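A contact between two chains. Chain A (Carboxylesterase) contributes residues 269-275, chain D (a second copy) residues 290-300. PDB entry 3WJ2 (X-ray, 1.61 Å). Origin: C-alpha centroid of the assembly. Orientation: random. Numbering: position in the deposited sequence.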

ATOM      1  N   VAL A 269       4.509 -22.822 -10.348  1.00 20.04           N
ATOM      2  CA  VAL A 269       3.958 -22.658 -11.625  1.00 19.94           C
ATOM      3  C   VAL A 269       4.657 -21.408 -12.234  1.00 19.73           C
ATOM      4  O   VAL A 269       4.747 -20.413 -11.537  1.00 20.11           O
ATOM      5  CB  VAL A 269       2.375 -22.439 -11.495  1.00 20.46           C
ATOM      6  CG1 VAL A 269       1.834 -22.061 -12.792  1.00 22.16           C
ATOM      7  CG2 VAL A 269       1.732 -23.801 -11.049  1.00 21.74           C
ATOM      8  N   ARG A 270       5.026 -21.508 -13.493  1.00 19.34           N
ATOM      9  CA  ARG A 270       5.560 -20.388 -14.218  1.00 20.65           C
ATOM     10  C   ARG A 270       4.476 -19.285 -14.280  1.00 19.54           C
ATOM     11  O   ARG A 270       3.332 -19.601 -14.658  1.00 20.25           O
ATOM     12  CB  ARG A 270       5.815 -20.813 -15.608  1.00 23.40           C
ATOM     13  CG  ARG A 270       7.104 -21.582 -15.756  1.00 29.31           C
ATOM     14  CD  ARG A 270       7.240 -21.885 -17.228  1.00 31.63           C
ATOM     15  NE  ARG A 270       7.425 -20.704 -18.062  1.00 31.81           N
ATOM     16  CZ  ARG A 270       7.113 -20.585 -19.352  1.00 29.41           C
ATOM     17  NH1 ARG A 270       6.541 -21.542 -20.050  1.00 32.15           N
ATOM     18  NH2 ARG A 270       7.420 -19.488 -19.988  1.00 30.98           N
ATOM     19  N   ALA A 271       4.830 -18.075 -13.879  1.00 17.63           N
ATOM     20  CA  ALA A 271       3.816 -16.990 -13.999  1.00 16.95           C
ATOM     21  C   ALA A 271       4.542 -15.685 -14.091  1.00 17.55           C
ATOM     22  O   ALA A 271       5.612 -15.501 -13.505  1.00 17.31           O
ATOM     23  CB  ALA A 271       2.931 -16.977 -12.859  1.00 15.46           C
ATOM     24  N   VAL A 272       3.941 -14.766 -14.827  1.00 13.38           N
ATOM     25  CA  VAL A 272       4.451 -13.380 -14.878  1.00 12.95           C
ATOM     26  C   VAL A 272       3.210 -12.513 -14.640  1.00 11.55           C
ATOM     27  O   VAL A 272       2.144 -12.853 -15.186  1.00 13.87           O
ATOM     28  CB  VAL A 272       5.123 -13.007 -16.241  1.00 14.03           C
ATOM     29  CG1 VAL A 272       4.161 -13.246 -17.491  1.00 13.81           C
ATOM     30  CG2 VAL A 272       5.676 -11.490 -16.189  1.00 16.01           C
ATOM     31  N   GLY A 273       3.388 -11.590 -13.732  1.00 11.53           N
ATOM     32  CA  GLY A 273       2.275 -10.686 -13.355  1.00 12.60           C
ATOM     33  C   GLY A 273       2.728  -9.259 -13.494  1.00 11.24           C
ATOM     34  O   GLY A 273       3.837  -8.847 -13.044  1.00 11.29           O
ATOM     35  N   ILE A 274       1.856  -8.450 -14.171  1.00 12.06           N
ATOM     36  CA  ILE A 274       2.108  -7.012 -14.291  1.00 11.00           C
ATOM     37  C   ILE A 274       0.933  -6.222 -13.857  1.00 11.46           C
ATOM     38  O   ILE A 274      -0.175  -6.641 -14.199  1.00 11.25           O
ATOM     39  CB  ILE A 274       2.526  -6.563 -15.722  1.00 11.05           C
ATOM     40  CG1 ILE A 274       1.530  -7.122 -16.683  1.00 12.20           C
ATOM     41  CG2 ILE A 274       3.957  -7.093 -15.995  1.00 13.34           C
ATOM     42  CD1 ILE A 274       1.736  -6.482 -18.171  1.00 12.80           C
ATOM     43  N   ARG A 275       1.198  -5.189 -13.082  1.00 11.51           N
ATOM     44  CA  ARG A 275       0.142  -4.194 -12.688  1.00 11.21           C
ATOM     45  C   ARG A 275       0.295  -2.998 -13.606  1.00  8.87           C
ATOM     46  O   ARG A 275       1.345  -2.390 -13.664  1.00  9.28           O
ATOM     47  CB  ARG A 275       0.369  -3.741 -11.222  1.00  9.74           C
ATOM     48  CG  ARG A 275      -0.671  -2.634 -10.797  1.00  8.61           C
ATOM     49  CD  ARG A 275      -0.230  -1.919  -9.556  1.00 11.78           C
ATOM     50  NE  ARG A 275      -0.358  -2.812  -8.381  1.00 11.29           N
ATOM     51  CZ  ARG A 275      -0.443  -2.298  -7.143  1.00 11.04           C
ATOM     52  NH1 ARG A 275      -0.178  -1.003  -6.916  1.00 12.82           N
ATOM     53  NH2 ARG A 275      -0.681  -3.078  -6.131  1.00 13.03           N
TER
ATOM     54  N   SER D 290      15.356 -15.446 -14.027  1.00 24.07           N
ATOM     55  CA  SER D 290      13.900 -15.412 -13.642  1.00 21.97           C
ATOM     56  C   SER D 290      13.051 -15.379 -14.891  1.00 19.91           C
ATOM     57  O   SER D 290      13.183 -14.519 -15.791  1.00 20.02           O
ATOM     58  CB  SER D 290      13.606 -14.236 -12.698  1.00 23.47           C
ATOM     59  OG  SER D 290      12.185 -13.906 -12.764  1.00 20.74           O
ATOM     60  N   ASP D 291      12.163 -16.366 -15.062  1.00 19.03           N
ATOM     61  CA  ASP D 291      11.337 -16.409 -16.239  1.00 18.32           C
ATOM     62  C   ASP D 291      10.322 -15.228 -16.259  1.00 14.98           C
ATOM     63  O   ASP D 291      10.054 -14.742 -17.362  1.00 16.00           O
ATOM     64  CB  ASP D 291      10.537 -17.721 -16.400  1.00 19.26           C
ATOM     65  CG  ASP D 291       9.942 -17.857 -17.801  1.00 22.64           C
ATOM     66  OD1 ASP D 291      10.662 -17.873 -18.821  1.00 24.65           O
ATOM     67  OD2 ASP D 291       8.682 -17.900 -18.012  1.00 25.15           O
ATOM     68  N   GLY D 292       9.817 -14.893 -15.086  1.00 17.26           N
ATOM     69  CA  GLY D 292       8.905 -13.699 -14.999  1.00 15.60           C
ATOM     70  C   GLY D 292       9.647 -12.474 -15.485  1.00 15.96           C
ATOM     71  O   GLY D 292       9.085 -11.699 -16.354  1.00 15.44           O
ATOM     72  N   ALA D 293      10.858 -12.271 -14.977  1.00 15.12           N
ATOM     73  CA  ALA D 293      11.642 -11.109 -15.436  1.00 15.71           C
ATOM     74  C   ALA D 293      11.905 -11.188 -16.887  1.00 16.04           C
ATOM     75  O   ALA D 293      11.821 -10.222 -17.619  1.00 15.65           O
ATOM     76  CB  ALA D 293      12.898 -11.020 -14.634  1.00 16.23           C
ATOM     77  N   ARG D 294      12.276 -12.377 -17.427  1.00 14.97           N
ATOM     78  CA  ARG D 294      12.523 -12.503 -18.862  1.00 15.25           C
ATOM     79  C   ARG D 294      11.284 -12.098 -19.758  1.00 14.86           C
ATOM     80  O   ARG D 294      11.414 -11.424 -20.749  1.00 15.63           O
ATOM     81  CB  ARG D 294      12.983 -13.951 -19.186  1.00 17.11           C
ATOM     82  CG  ARG D 294      13.230 -14.142 -20.675  1.00 21.28           C
ATOM     83  CD  ARG D 294      13.354 -15.689 -21.022  1.00 25.67           C
ATOM     84  NE  ARG D 294      14.126 -15.896 -22.224  1.00 27.98           N
ATOM     85  CZ  ARG D 294      15.478 -15.938 -22.272  1.00 26.55           C
ATOM     86  NH1 ARG D 294      16.231 -15.807 -21.184  1.00 24.93           N
ATOM     87  NH2 ARG D 294      16.071 -16.149 -23.430  1.00 34.38           N
ATOM     88  N   ASN D 295      10.087 -12.468 -19.277  1.00 16.33           N
ATOM     89  CA  ASN D 295       8.862 -12.153 -19.993  1.00 13.87           C
ATOM     90  C   ASN D 295       8.603 -10.648 -19.915  1.00 12.70           C
ATOM     91  O   ASN D 295       8.081 -10.144 -20.940  1.00 12.68           O
ATOM     92  CB  ASN D 295       7.695 -12.901 -19.325  1.00 16.20           C
ATOM     93  CG  ASN D 295       7.632 -14.390 -19.790  1.00 21.83           C
ATOM     94  OD1 ASN D 295       7.406 -15.304 -18.965  1.00 26.47           O
ATOM     95  ND2 ASN D 295       7.794 -14.591 -21.066  1.00 22.92           N
ATOM     96  N   ILE D 296       8.910 -10.019 -18.769  1.00 12.35           N
ATOM     97  CA  ILE D 296       8.744  -8.531 -18.704  1.00 13.62           C
ATOM     98  C   ILE D 296       9.658  -7.830 -19.724  1.00 12.67           C
ATOM     99  O   ILE D 296       9.212  -6.938 -20.459  1.00 12.32           O
ATOM    100  CB  ILE D 296       8.943  -8.037 -17.293  1.00 11.45           C
ATOM    101  CG1 ILE D 296       7.738  -8.538 -16.439  1.00 12.55           C
ATOM    102  CG2 ILE D 296       9.017  -6.463 -17.268  1.00 11.99           C
ATOM    103  CD1 ILE D 296       7.979  -8.401 -14.966  1.00 13.59           C
ATOM    104  N   VAL D 297      10.915  -8.293 -19.761  1.00 12.82           N
ATOM    105  CA  VAL D 297      11.849  -7.696 -20.743  1.00 15.05           C
ATOM    106  C   VAL D 297      11.388  -7.970 -22.156  1.00 14.22           C
ATOM    107  O   VAL D 297      11.418  -7.067 -23.054  1.00 15.18           O
ATOM    108  CB  VAL D 297      13.294  -8.187 -20.477  1.00 14.74           C
ATOM    109  CG1 VAL D 297      14.224  -7.658 -21.632  1.00 18.48           C
ATOM    110  CG2 VAL D 297      13.800  -7.925 -19.111  1.00 13.96           C
ATOM    111  N   LYS D 298      10.932  -9.226 -22.476  1.00 15.40           N
ATOM    112  CA  LYS D 298      10.396  -9.532 -23.798  1.00 14.89           C
ATOM    113  C   LYS D 298       9.185  -8.659 -24.175  1.00 15.46           C
ATOM    114  O   LYS D 298       9.098  -8.165 -25.291  1.00 16.49           O
ATOM    115  CB  LYS D 298       9.926 -11.008 -23.957  1.00 16.59           C
ATOM    116  CG  LYS D 298      11.095 -11.985 -23.723  1.00 21.44           C
ATOM    117  CD  LYS D 298      10.542 -13.407 -23.554  1.00 26.01           C
ATOM    118  CE  LYS D 298       9.793 -13.817 -24.721  1.00 32.59           C
ATOM    119  NZ  LYS D 298       9.712 -15.356 -24.670  1.00 30.64           N
ATOM    120  N   MET D 299       8.279  -8.383 -23.198  1.00 13.29           N
ATOM    121  CA  MET D 299       7.098  -7.559 -23.404  1.00 15.88           C
ATOM    122  C   MET D 299       7.542  -6.164 -23.835  1.00 13.19           C
ATOM    123  O   MET D 299       6.979  -5.609 -24.792  1.00 13.75           O
ATOM    124  CB  MET D 299       6.242  -7.438 -22.085  1.00 14.85           C
ATOM    125  CG  MET D 299       5.482  -8.651 -21.788  1.00 20.20           C
ATOM    126  SD  MET D 299       4.694  -8.113 -20.107  1.00 27.00           S
ATOM    127  CE  MET D 299       3.632  -9.493 -20.003  1.00 33.64           C
ATOM    128  N   VAL D 300       8.498  -5.606 -23.145  1.00 12.53           N
ATOM    129  CA  VAL D 300       8.921  -4.227 -23.467  1.00 12.42           C
ATOM    130  C   VAL D 300       9.675  -4.206 -24.805  1.00 13.12           C
ATOM    131  O   VAL D 300       9.412  -3.386 -25.685  1.00 13.55           O
ATOM    132  CB  VAL D 300       9.777  -3.678 -22.362  1.00 14.59           C
ATOM    133  CG1 VAL D 300      10.498  -2.384 -22.697  1.00 15.44           C
ATOM    134  CG2 VAL D 300       8.914  -3.440 -21.053  1.00 13.75           C
TER

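A strand laid against a helix of a neighbouring subunit can present only every second side chain to its partner, and the helix answers with residues spaced three or four apart. The contact between two copies of this carboxylesterase is a compact example. Strand 271-275 of chain A runs across helix 291-300 of chain D, their N-to-C directions 52° apart and their axes 7.3 Å from each other at closest approach. Together the two stretches bury 376 Å².

The backbones come nearest at the start of the helix, where the CA atoms of V272(A) and G292(D) lie 4.5 Å apart. G292(D) has no side chain; an ideal CB built on it would point sideways and lie 3.5 Å from A271(A) O and 4.2 Å from V272(A) CA, close but without a clash with either atom. In the deposited model, A271(A) O lies 4.0 Å from G292(D) CA. The alternation of the strand is plain in the side chains. V272(A) and I274(A) direct their CA-to-CB bonds toward the helix, whereas that of A271(A) points away, and G273(A), between the two branched residues, has no side chain to offer.

Apolar packing follows from this pattern. V272(A), with chi1 in the p well, has the largest covered area of any residue here. V272(A) CG2 reaches the first turns of the helix, 3.4 Å from G292(D) O, 4.0 Å from N295(D) CB and 3.6 Å from I296(D) CG1. The carbonyl of G292(D) is already engaged as acceptor for the backbone amide of I296(D), with N to O at 2.9 Å, so the methyl lies against a carbonyl oxygen that already has a hydrogen-bond partner within the helix. The CA-to-CB bond of I296(D) points sideways relative to the strand, but the end of its side chain comes nearer, and its CG1 also lies 4.1 Å from I274(A) CG2. Farther along, I274(A) CD1 meets M299(D) SD at 3.9 Å. The extended M299(D) side chain (m, t, t) thus carries the apolar contact one turn beyond N295(D). Such contacts are not directional; they depend on close fit and on the exclusion of solvent, and all of these partners except the glycine backbone contribute side-chain carbon or sulfur.

The charged pairing lies at the more exposed end of the contact. R270(A), in the loop just before the strand, has a CB that points sideways, yet its long side chain brings the guanidinium to D291(D), in the first turn of the helix. Both R270(A) NH2 and R270(A) NE donate to D291(D) OD2, at 2.8 Å and 3.1 Å respectively, with the acceptor near the guanidinium plane. Two hydrogen bonds therefore converge on one carboxylate oxygen, and opposite charges reinforce them as a salt bridge.

Within chain D, S290(D) prepares the helix end: its OG accepts from A293(D) N at 3.1 Å, a capping bond that satisfies an otherwise unpaired first-turn amide.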